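Local coordinates for protein cytosine deaminase (Klebsiella pneumoniae, PDB 4R85) that hydrolytically deaminates cytosine-type bases, here holding 5-methylcytosine beside an iron(II) ion in the active site of an amidohydrolase-fold enzyme, at residues T75-W83 and I310-G318; V189-Q200 and V223-M233. One frame throughout, in Å; residues are numbered along the deposited sequence.

Contact 1: residues T75-W83 and I310-G318. With 17E (5-methylcytosine), chain G.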
loop_
_atom_site.group_PDB
_atom_site.type_symbol
_atom_site.label_atom_id
_atom_site.label_comp_id
_atom_site.label_asym_id
_atom_site.label_seq_id
_atom_site.Cartn_x
_atom_site.Cartn_y
_atom_site.Cartn_z
ATOM N N THR A 75 -14.400 10.736 -7.182
ATOM C CA THR A 75 -15.552 10.408 -6.343
ATOM C C THR A 75 -16.359 9.240 -6.897
ATOM O O THR A 75 -16.297 8.931 -8.099
ATOM C CB THR A 75 -16.510 11.602 -6.142
ATOM O OG1 THR A 75 -17.067 12.003 -7.404
ATOM C CG2 THR A 75 -15.782 12.786 -5.521
ATOM N N LEU A 76 -17.096 8.590 -6.001
ATOM C CA LEU A 76 -18.023 7.532 -6.373
ATOM C C LEU A 76 -18.993 8.054 -7.427
ATOM O O LEU A 76 -19.260 7.390 -8.428
ATOM C CB LEU A 76 -18.817 7.075 -5.147
ATOM C CG LEU A 76 -19.953 6.100 -5.428
ATOM C CD1 LEU A 76 -19.395 4.796 -6.001
ATOM C CD2 LEU A 76 -20.781 5.836 -4.160
ATOM N N PHE A 77 -19.519 9.251 -7.196
ATOM C CA PHE A 77 -20.601 9.763 -8.042
ATOM C C PHE A 77 -20.157 10.144 -9.444
ATOM O O PHE A 77 -20.856 9.837 -10.409
ATOM C CB PHE A 77 -21.336 10.916 -7.357
ATOM C CG PHE A 77 -21.774 10.586 -5.955
ATOM C CD1 PHE A 77 -21.284 11.295 -4.868
ATOM C CD2 PHE A 77 -22.641 9.528 -5.724
ATOM C CE1 PHE A 77 -21.675 10.966 -3.572
ATOM C CE2 PHE A 77 -23.032 9.197 -4.442
ATOM C CZ PHE A 77 -22.547 9.919 -3.363
ATOM N N GLU A 78 -19.011 10.805 -9.573
ATOM C CA GLU A 78 -18.479 11.055 -10.911
ATOM C C GLU A 78 -18.145 9.718 -11.579
ATOM O O GLU A 78 -18.340 9.557 -12.771
ATOM C CB GLU A 78 -17.258 11.983 -10.899
ATOM C CG GLU A 78 -16.753 12.265 -12.321
ATOM C CD GLU A 78 -15.660 13.312 -12.411
ATOM O OE1 GLU A 78 -15.101 13.454 -13.518
ATOM O OE2 GLU A 78 -15.371 14.001 -11.407
ATOM N N GLY A 79 -17.677 8.749 -10.794
ATOM C CA GLY A 79 -17.382 7.433 -11.328
ATOM C C GLY A 79 -18.590 6.819 -12.017
ATOM O O GLY A 79 -18.482 6.269 -13.118
ATOM N N ILE A 80 -19.743 6.920 -11.366
ATOM C CA ILE A 80 -20.995 6.421 -11.929
ATOM C C ILE A 80 -21.366 7.174 -13.206
ATOM O O ILE A 80 -21.799 6.579 -14.195
ATOM C CB ILE A 80 -22.136 6.528 -10.900
ATOM C CG1 ILE A 80 -21.838 5.614 -9.709
ATOM C CG2 ILE A 80 -23.493 6.192 -11.558
ATOM C CD1 ILE A 80 -22.699 5.885 -8.479
ATOM N N THR A 81 -21.172 8.484 -13.197
ATOM C CA THR A 81 -21.420 9.281 -14.405
ATOM C C THR A 81 -20.547 8.820 -15.571
ATOM O O THR A 81 -21.030 8.671 -16.698
ATOM C CB THR A 81 -21.187 10.772 -14.147
ATOM O OG1 THR A 81 -22.137 11.227 -13.181
ATOM C CG2 THR A 81 -21.333 11.584 -15.447
ATOM N N ARG A 82 -19.269 8.577 -15.297
ATOM C CA ARG A 82 -18.333 8.180 -16.342
ATOM C C ARG A 82 -18.665 6.784 -16.859
ATOM O O ARG A 82 -18.561 6.515 -18.061
ATOM C CB ARG A 82 -16.891 8.205 -15.829
ATOM C CG ARG A 82 -16.398 9.579 -15.421
ATOM C CD ARG A 82 -16.197 10.521 -16.617
ATOM N NE ARG A 82 -16.038 11.890 -16.135
ATOM C CZ ARG A 82 -16.897 12.876 -16.364
ATOM N NH1 ARG A 82 -16.669 14.075 -15.854
ATOM N NH2 ARG A 82 -17.975 12.672 -17.116
ATOM N N TRP A 83 -19.057 5.902 -15.943
ATOM C CA TRP A 83 -19.430 4.544 -16.301
ATOM C C TRP A 83 -20.662 4.563 -17.187
ATOM O O TRP A 83 -20.758 3.802 -18.155
ATOM C CB TRP A 83 -19.690 3.705 -15.042
ATOM C CG TRP A 83 -20.223 2.335 -15.338
ATOM C CD1 TRP A 83 -21.392 1.792 -14.878
ATOM C CD2 TRP A 83 -19.609 1.328 -16.165
ATOM N NE1 TRP A 83 -21.538 0.514 -15.365
ATOM C CE2 TRP A 83 -20.461 0.203 -16.153
ATOM C CE3 TRP A 83 -18.431 1.274 -16.921
ATOM C CZ2 TRP A 83 -20.168 -0.967 -16.863
ATOM C CZ3 TRP A 83 -18.137 0.104 -17.625
ATOM C CH2 TRP A 83 -19.004 -0.996 -17.590
ATOM N N ILE A 310 -10.027 -2.644 -11.008
ATOM C CA ILE A 310 -8.751 -2.588 -11.694
ATOM C C ILE A 310 -8.887 -1.711 -12.940
ATOM O O ILE A 310 -9.571 -2.075 -13.902
ATOM C CB ILE A 310 -8.228 -3.996 -12.036
ATOM C CG1 ILE A 310 -7.910 -4.753 -10.733
ATOM C CG2 ILE A 310 -6.994 -3.905 -12.923
ATOM C CD1 ILE A 310 -7.289 -6.139 -10.922
ATOM N N GLN A 311 -8.248 -0.542 -12.883
ATOM C CA GLN A 311 -8.208 0.428 -13.973
ATOM C C GLN A 311 -9.581 0.747 -14.553
ATOM O O GLN A 311 -9.821 0.569 -15.746
ATOM C CB GLN A 311 -7.257 -0.052 -15.069
ATOM C CG GLN A 311 -5.828 -0.243 -14.591
ATOM C CD GLN A 311 -4.917 -0.794 -15.672
ATOM O OE1 GLN A 311 -4.625 -1.991 -15.703
ATOM N NE2 GLN A 311 -4.456 0.079 -16.558
ATOM N N ASP A 312 -10.478 1.244 -13.714
ATOM C CA ASP A 312 -11.850 1.443 -14.153
ATOM C C ASP A 312 -12.286 2.911 -13.913
ATOM O O ASP A 312 -11.440 3.741 -13.547
ATOM C CB ASP A 312 -12.757 0.351 -13.522
ATOM C CG ASP A 312 -13.038 0.575 -12.040
ATOM O OD1 ASP A 312 -13.660 -0.322 -11.425
ATOM O OD2 ASP A 312 -12.664 1.627 -11.482
ATOM N N PRO A 313 -13.578 3.251 -14.124
ATOM C CA PRO A 313 -13.905 4.678 -13.960
ATOM C C PRO A 313 -13.745 5.212 -12.523
ATOM O O PRO A 313 -13.705 6.425 -12.346
ATOM C CB PRO A 313 -15.385 4.747 -14.357
ATOM C CG PRO A 313 -15.610 3.558 -15.227
ATOM C CD PRO A 313 -14.725 2.491 -14.670
ATOM N N TRP A 314 -13.640 4.328 -11.534
ATOM C CA TRP A 314 -13.547 4.749 -10.135
ATOM C C TRP A 314 -12.111 4.775 -9.616
ATOM O O TRP A 314 -11.793 5.521 -8.688
ATOM C CB TRP A 314 -14.399 3.843 -9.234
ATOM C CG TRP A 314 -15.856 3.995 -9.481
ATOM C CD1 TRP A 314 -16.709 4.881 -8.874
ATOM C CD2 TRP A 314 -16.645 3.247 -10.416
ATOM N NE1 TRP A 314 -17.983 4.728 -9.379
ATOM C CE2 TRP A 314 -17.969 3.734 -10.329
ATOM C CE3 TRP A 314 -16.359 2.214 -11.318
ATOM C CZ2 TRP A 314 -19.012 3.223 -11.121
ATOM C CZ3 TRP A 314 -17.398 1.702 -12.108
ATOM C CH2 TRP A 314 -18.706 2.214 -12.002
ATOM N N TYR A 315 -11.246 3.962 -10.211
ATOM C CA TYR A 315 -9.929 3.715 -9.636
ATOM C C TYR A 315 -8.900 3.424 -10.728
ATOM O O TYR A 315 -9.038 2.458 -11.468
ATOM C CB TYR A 315 -10.044 2.536 -8.662
ATOM C CG TYR A 315 -8.769 2.168 -7.937
ATOM C CD1 TYR A 315 -8.009 1.075 -8.344
ATOM C CD2 TYR A 315 -8.339 2.896 -6.834
ATOM C CE1 TYR A 315 -6.851 0.712 -7.668
ATOM C CE2 TYR A 315 -7.176 2.539 -6.148
ATOM C CZ TYR A 315 -6.441 1.448 -6.571
ATOM O OH TYR A 315 -5.286 1.091 -5.900
ATOM N N PRO A 316 -7.870 4.276 -10.847
ATOM C CA PRO A 316 -7.005 4.187 -12.036
ATOM C C PRO A 316 -5.895 3.146 -11.944
ATOM O O PRO A 316 -5.230 2.886 -12.951
ATOM C CB PRO A 316 -6.412 5.604 -12.148
ATOM C CG PRO A 316 -6.393 6.113 -10.724
ATOM C CD PRO A 316 -7.585 5.468 -10.026
ATOM N N LEU A 317 -5.697 2.559 -10.769
ATOM C CA LEU A 317 -4.623 1.583 -10.591
ATOM C C LEU A 317 -5.158 0.148 -10.534
ATOM O O LEU A 317 -6.247 -0.131 -11.055
ATOM C CB LEU A 317 -3.780 1.931 -9.361
ATOM C CG LEU A 317 -3.021 3.262 -9.490
ATOM C CD1 LEU A 317 -2.313 3.604 -8.179
ATOM C CD2 LEU A 317 -2.015 3.207 -10.631
ATOM N N GLY A 318 -4.385 -0.763 -9.943
ATOM C CA GLY A 318 -4.788 -2.162 -9.839
ATOM C C GLY A 318 -3.933 -3.096 -10.684
ATOM O O GLY A 318 -3.610 -2.784 -11.827
HETATM N N1 17E G . -19.803 1.182 -8.436
HETATM C C2 17E G . -20.043 1.480 -7.159
HETATM O O2 17E G . -21.298 1.890 -6.788
HETATM N N3 17E G . -19.090 1.386 -6.226
HETATM C C4 17E G . -17.850 0.990 -6.559
HETATM N N4 17E G . -16.840 0.895 -5.554
HETATM C C5 17E G . -17.552 0.666 -7.884
HETATM C C6 17E G . -18.576 0.773 -8.820
HETATM C CM5 17E G . -16.178 0.220 -8.271
#
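The indole of Trp314 lies sandwiched between Gly79 in the first turn of helix 76-87 and the bound 5-methylcytosine, forming one wall of the active-site pocket of this amidohydrolase barrel. One face takes the glycine: Gly79 CA lies 3.7 Å from the centroid of the five-membered ring in a CH-pi contact. Over the centre of the opposite face sits the base, its C6 3.4 Å from Trp314 CE2. With CG anti to the carbonyl carbon (chi1 -68°), the indole reaches across to the helix and points its N-H at Leu76 O. That bond, 3.1 Å from Trp314 NE1 to Leu76 O, meets a lone pair in the carbonyl plane but is bent to 138° at the hydrogen, and the same oxygen also accepts from Ile80 N. Farther along the helix, Trp83 CB comes 3.5 Å from Trp314 CH2, the two ring systems meeting obliquely at 45°, while Trp83 NE1 hydrogen-bonds to Asp119 OD1. Pro313 CB lies over the rim of the indole face that Gly79 covers, and Pro313 CG is 4.0 Å from Trp83 CE3. At the edge of the indole, Asp312 OD2 accepts from Trp314 N in an Asx turn, and Asp312 OD1 hydrogen-bonds to Ser309 OG. Leu76 borders the base as well, placing CD1 3.4 Å from N3 of the 5-methylcytosine.

Contact 2: residues V189-Q200 and V223-M233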
loop_
_atom_site.group_PDB
_atom_site.type_symbol
_atom_site.label_atom_id
_atom_site.label_comp_id
_atom_site.label_asym_id
_atom_site.label_seq_id
_atom_site.Cartn_x
_atom_site.Cartn_y
_atom_site.Cartn_z
ATOM N N VAL A 189 -34.921 1.677 1.506
ATOM C CA VAL A 189 -35.441 0.590 2.338
ATOM C C VAL A 189 -36.232 -0.416 1.504
ATOM O O VAL A 189 -36.035 -1.626 1.638
ATOM C CB VAL A 189 -36.279 1.122 3.519
ATOM C CG1 VAL A 189 -37.064 -0.001 4.194
ATOM C CG2 VAL A 189 -35.377 1.847 4.518
ATOM N N SER A 190 -37.109 0.074 0.635
ATOM C CA SER A 190 -37.898 -0.824 -0.203
ATOM C C SER A 190 -36.997 -1.635 -1.131
ATOM O O SER A 190 -37.304 -2.793 -1.436
ATOM C CB SER A 190 -38.977 -0.076 -0.992
ATOM O OG SER A 190 -38.401 0.751 -1.990
ATOM N N SER A 191 -35.878 -1.048 -1.564
ATOM C CA SER A 191 -34.955 -1.796 -2.424
ATOM C C SER A 191 -34.392 -3.021 -1.694
ATOM O O SER A 191 -34.239 -4.093 -2.287
ATOM C CB SER A 191 -33.832 -0.908 -2.979
ATOM O OG SER A 191 -32.834 -0.624 -2.007
ATOM N N VAL A 192 -34.090 -2.865 -0.407
ATOM C CA VAL A 192 -33.551 -3.993 0.356
ATOM C C VAL A 192 -34.617 -5.075 0.530
ATOM O O VAL A 192 -34.322 -6.269 0.388
ATOM C CB VAL A 192 -32.960 -3.558 1.715
ATOM C CG1 VAL A 192 -32.561 -4.781 2.546
ATOM C CG2 VAL A 192 -31.758 -2.618 1.505
ATOM N N MET A 193 -35.854 -4.669 0.807
ATOM C CA MET A 193 -36.946 -5.644 0.928
ATOM C C MET A 193 -37.130 -6.423 -0.372
ATOM O O MET A 193 -37.257 -7.654 -0.356
ATOM C CB MET A 193 -38.258 -4.963 1.325
ATOM C CG MET A 193 -38.175 -4.175 2.623
ATOM S SD MET A 193 -37.655 -5.218 4.027
ATOM C CE MET A 193 -37.699 -4.010 5.358
ATOM N N PHE A 194 -37.120 -5.705 -1.496
ATOM C CA PHE A 194 -37.219 -6.338 -2.805
ATOM C C PHE A 194 -36.097 -7.343 -3.077
ATOM O O PHE A 194 -36.353 -8.457 -3.522
ATOM C CB PHE A 194 -37.246 -5.297 -3.941
ATOM C CG PHE A 194 -37.066 -5.910 -5.300
ATOM C CD1 PHE A 194 -38.136 -6.535 -5.939
ATOM C CD2 PHE A 194 -35.820 -5.921 -5.917
ATOM C CE1 PHE A 194 -37.973 -7.131 -7.189
ATOM C CE2 PHE A 194 -35.652 -6.514 -7.177
ATOM C CZ PHE A 194 -36.730 -7.117 -7.807
ATOM N N LEU A 195 -34.855 -6.933 -2.854
ATOM C CA LEU A 195 -33.728 -7.763 -3.248
ATOM C C LEU A 195 -33.650 -9.015 -2.374
ATOM O O LEU A 195 -33.291 -10.088 -2.849
ATOM C CB LEU A 195 -32.405 -6.983 -3.242
ATOM C CG LEU A 195 -31.683 -6.598 -1.944
ATOM C CD1 LEU A 195 -30.746 -7.709 -1.420
ATOM C CD2 LEU A 195 -30.898 -5.304 -2.163
ATOM N N MET A 196 -34.007 -8.877 -1.104
ATOM C CA MET A 196 -34.057 -10.038 -0.219
ATOM C C MET A 196 -35.174 -11.004 -0.626
ATOM O O MET A 196 -34.978 -12.217 -0.620
ATOM C CB MET A 196 -34.183 -9.610 1.252
ATOM C CG MET A 196 -32.951 -8.886 1.784
ATOM S SD MET A 196 -31.442 -9.896 1.836
ATOM C CE MET A 196 -31.713 -10.840 3.350
ATOM N N ASP A 197 -36.337 -10.468 -1.003
ATOM C CA ASP A 197 -37.421 -11.304 -1.523
ATOM C C ASP A 197 -36.981 -12.039 -2.787
ATOM O O ASP A 197 -37.262 -13.232 -2.953
ATOM C CB ASP A 197 -38.666 -10.466 -1.850
ATOM C CG ASP A 197 -39.410 -9.997 -0.606
ATOM O OD1 ASP A 197 -39.154 -10.543 0.491
ATOM O OD2 ASP A 197 -40.264 -9.092 -0.732
ATOM N N LEU A 198 -36.332 -11.306 -3.692
ATOM C CA LEU A 198 -35.784 -11.880 -4.919
ATOM C C LEU A 198 -34.828 -13.043 -4.618
ATOM O O LEU A 198 -34.984 -14.134 -5.154
ATOM C CB LEU A 198 -35.059 -10.794 -5.728
ATOM C CG LEU A 198 -34.562 -11.165 -7.129
ATOM C CD1 LEU A 198 -35.718 -11.560 -8.042
ATOM C CD2 LEU A 198 -33.741 -9.999 -7.731
ATOM N N ALA A 199 -33.840 -12.807 -3.765
ATOM C CA ALA A 199 -32.885 -13.855 -3.396
ATOM C C ALA A 199 -33.571 -15.073 -2.793
ATOM O O ALA A 199 -33.201 -16.209 -3.095
ATOM C CB ALA A 199 -31.854 -13.320 -2.440
ATOM N N GLN A 200 -34.572 -14.845 -1.948
ATOM C CA GLN A 200 -35.285 -15.975 -1.337
ATOM C C GLN A 200 -36.117 -16.746 -2.339
ATOM O O GLN A 200 -36.183 -17.974 -2.291
ATOM C CB GLN A 200 -36.191 -15.517 -0.194
ATOM C CG GLN A 200 -35.494 -15.423 1.127
ATOM C CD GLN A 200 -36.457 -15.453 2.299
ATOM O OE1 GLN A 200 -37.302 -14.569 2.450
ATOM N NE2 GLN A 200 -36.333 -16.469 3.134
ATOM N N VAL A 223 -31.028 -2.480 7.977
ATOM C CA VAL A 223 -32.171 -3.072 7.286
ATOM C C VAL A 223 -31.779 -4.413 6.682
ATOM O O VAL A 223 -32.512 -5.393 6.782
ATOM C CB VAL A 223 -32.707 -2.146 6.168
ATOM C CG1 VAL A 223 -33.939 -2.770 5.512
ATOM C CG2 VAL A 223 -33.038 -0.788 6.744
ATOM N N LEU A 224 -30.607 -4.450 6.062
ATOM C CA LEU A 224 -30.111 -5.667 5.443
ATOM C C LEU A 224 -29.863 -6.767 6.486
ATOM O O LEU A 224 -30.272 -7.922 6.302
ATOM C CB LEU A 224 -28.818 -5.360 4.675
ATOM C CG LEU A 224 -28.106 -6.553 4.028
ATOM C CD1 LEU A 224 -28.970 -7.154 2.935
ATOM C CD2 LEU A 224 -26.743 -6.155 3.471
ATOM N N ALA A 225 -29.194 -6.408 7.573
ATOM C CA ALA A 225 -28.861 -7.390 8.610
ATOM C C ALA A 225 -30.133 -7.918 9.266
ATOM O O ALA A 225 -30.243 -9.118 9.550
ATOM C CB ALA A 225 -27.917 -6.778 9.655
ATOM N N GLU A 226 -31.106 -7.039 9.497
ATOM C CA GLU A 226 -32.355 -7.511 10.098
ATOM C C GLU A 226 -33.135 -8.457 9.174
ATOM O O GLU A 226 -33.674 -9.462 9.628
ATOM C CB GLU A 226 -33.225 -6.348 10.600
ATOM C CG GLU A 226 -34.618 -6.747 11.139
ATOM C CD GLU A 226 -34.601 -7.610 12.413
ATOM O OE1 GLU A 226 -33.518 -7.962 12.926
ATOM O OE2 GLU A 226 -35.700 -7.936 12.909
ATOM N N GLU A 227 -33.195 -8.145 7.880
ATOM C CA GLU A 227 -33.858 -9.053 6.952
ATOM C C GLU A 227 -33.151 -10.400 6.926
ATOM O O GLU A 227 -33.794 -11.448 6.910
ATOM C CB GLU A 227 -33.908 -8.442 5.546
ATOM C CG GLU A 227 -34.902 -7.281 5.461
ATOM C CD GLU A 227 -36.271 -7.679 6.014
ATOM O OE1 GLU A 227 -36.791 -6.968 6.909
ATOM O OE2 GLU A 227 -36.822 -8.711 5.563
ATOM N N ALA A 228 -31.823 -10.373 6.907
ATOM C CA ALA A 228 -31.064 -11.610 6.896
ATOM C C ALA A 228 -31.351 -12.435 8.155
ATOM O O ALA A 228 -31.496 -13.661 8.082
ATOM C CB ALA A 228 -29.588 -11.310 6.783
ATOM N N ARG A 229 -31.437 -11.762 9.303
ATOM C CA ARG A 229 -31.654 -12.450 10.588
ATOM C C ARG A 229 -33.041 -13.092 10.632
ATOM O O ARG A 229 -33.184 -14.272 10.949
ATOM C CB ARG A 229 -31.495 -11.477 11.770
ATOM C CG ARG A 229 -31.571 -12.167 13.151
ATOM C CD ARG A 229 -31.816 -11.174 14.295
ATOM N NE ARG A 229 -33.126 -10.539 14.172
ATOM C CZ ARG A 229 -34.260 -11.055 14.640
ATOM N NH1 ARG A 229 -34.246 -12.217 15.282
ATOM N NH2 ARG A 229 -35.409 -10.405 14.470
ATOM N N VAL A 230 -34.057 -12.306 10.292
ATOM C CA VAL A 230 -35.448 -12.763 10.302
ATOM C C VAL A 230 -35.682 -13.917 9.324
ATOM O O VAL A 230 -36.429 -14.863 9.615
ATOM C CB VAL A 230 -36.397 -11.585 9.980
ATOM C CG1 VAL A 230 -37.772 -12.078 9.547
ATOM C CG2 VAL A 230 -36.507 -10.660 11.179
ATOM N N ARG A 231 -35.024 -13.850 8.173
ATOM C CA ARG A 231 -35.224 -14.842 7.122
ATOM C C ARG A 231 -34.323 -16.060 7.326
ATOM O O ARG A 231 -34.462 -17.066 6.642
ATOM C CB ARG A 231 -34.988 -14.210 5.746
ATOM C CG ARG A 231 -36.036 -13.175 5.347
ATOM C CD ARG A 231 -35.490 -12.280 4.252
ATOM N NE ARG A 231 -36.288 -11.064 4.043
ATOM C CZ ARG A 231 -37.112 -10.861 3.018
ATOM N NH1 ARG A 231 -37.270 -11.792 2.089
ATOM N NH2 ARG A 231 -37.770 -9.708 2.915
ATOM N N GLY A 232 -33.397 -15.963 8.276
ATOM C CA GLY A 232 -32.479 -17.049 8.564
ATOM C C GLY A 232 -31.453 -17.276 7.467
ATOM O O GLY A 232 -30.992 -18.395 7.258
ATOM N N MET A 233 -31.073 -16.216 6.762
ATOM C CA MET A 233 -30.150 -16.385 5.640
ATOM C C MET A 233 -28.807 -15.671 5.814
ATOM O O MET A 233 -28.134 -15.367 4.833
ATOM C CB MET A 233 -30.831 -16.011 4.305
ATOM C CG MET A 233 -31.594 -14.703 4.295
ATOM S SD MET A 233 -32.683 -14.498 2.842
ATOM C CE MET A 233 -31.497 -14.567 1.498
#
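Met196 of helix 185-202 pushes as a knob into a hole formed by Leu224, Glu227, Ala228 and Arg231 of helix 220-231, two neighbouring outer helices of the TIM barrel; the axes of 189-200 and 223-231 come within 9.9 Å, at 32° between their N-to-C directions. The tight part is largely apolar. Bends at chi2 and chi3 curl the thioether so that Met196 SD faces Leu224 CD1 while Met196 CE tucks in 3.6 Å from Ala228 N. Toward the N-terminal ends of both segments Val192 CG1 meets Val223 CG1 at 3.8 Å, and Met233, just past the Schellman motif at Gly232, lays its sulfur against Gln200 CG. On the barrel side, Met196 and Ala199 also touch Val206 of strand 205-209.

The side toward solvent is polar, and Arg231 dominates it, itself a knob among Met193, Met196, Asp197 and Gln200. Met196 CB lies over the centre of one guanidinium face. Asp197 OD1 takes both NH1 and NH2 end-on, whereas Glu227 OE2 receives NE and NH2 side-on, so two carboxylates from different helices share one arginine and fix its rotation. Last comes the amide of exposed Gln200, turned 66° from the guanidinium plane: Gln200 OE1 accepts a 2.8 Å hydrogen bond from Arg231 NH1, bent to 134° at the hydrogen.

In the fold
Contact 1 is buried at the substrate pocket, whereas contact 2 is only partly buried and lies on the outer helical layer of the same barrel; their centres are about 28 Å apart and they do not touch. Along the chain, contact 2 is nested inside the loop that contact 1 closes. They share no element: 75-83 with 310-318 joins a helix to a loop from distant parts of the sequence, while 189-200 with 223-233 pairs helices flanking strand 205-209. The chemistry follows the place. Contact 1 relies on the two faces of a single indole and its N-H, whereas contact 2 combines aliphatic and methionine packing with a salt-bridge network at its outer rim.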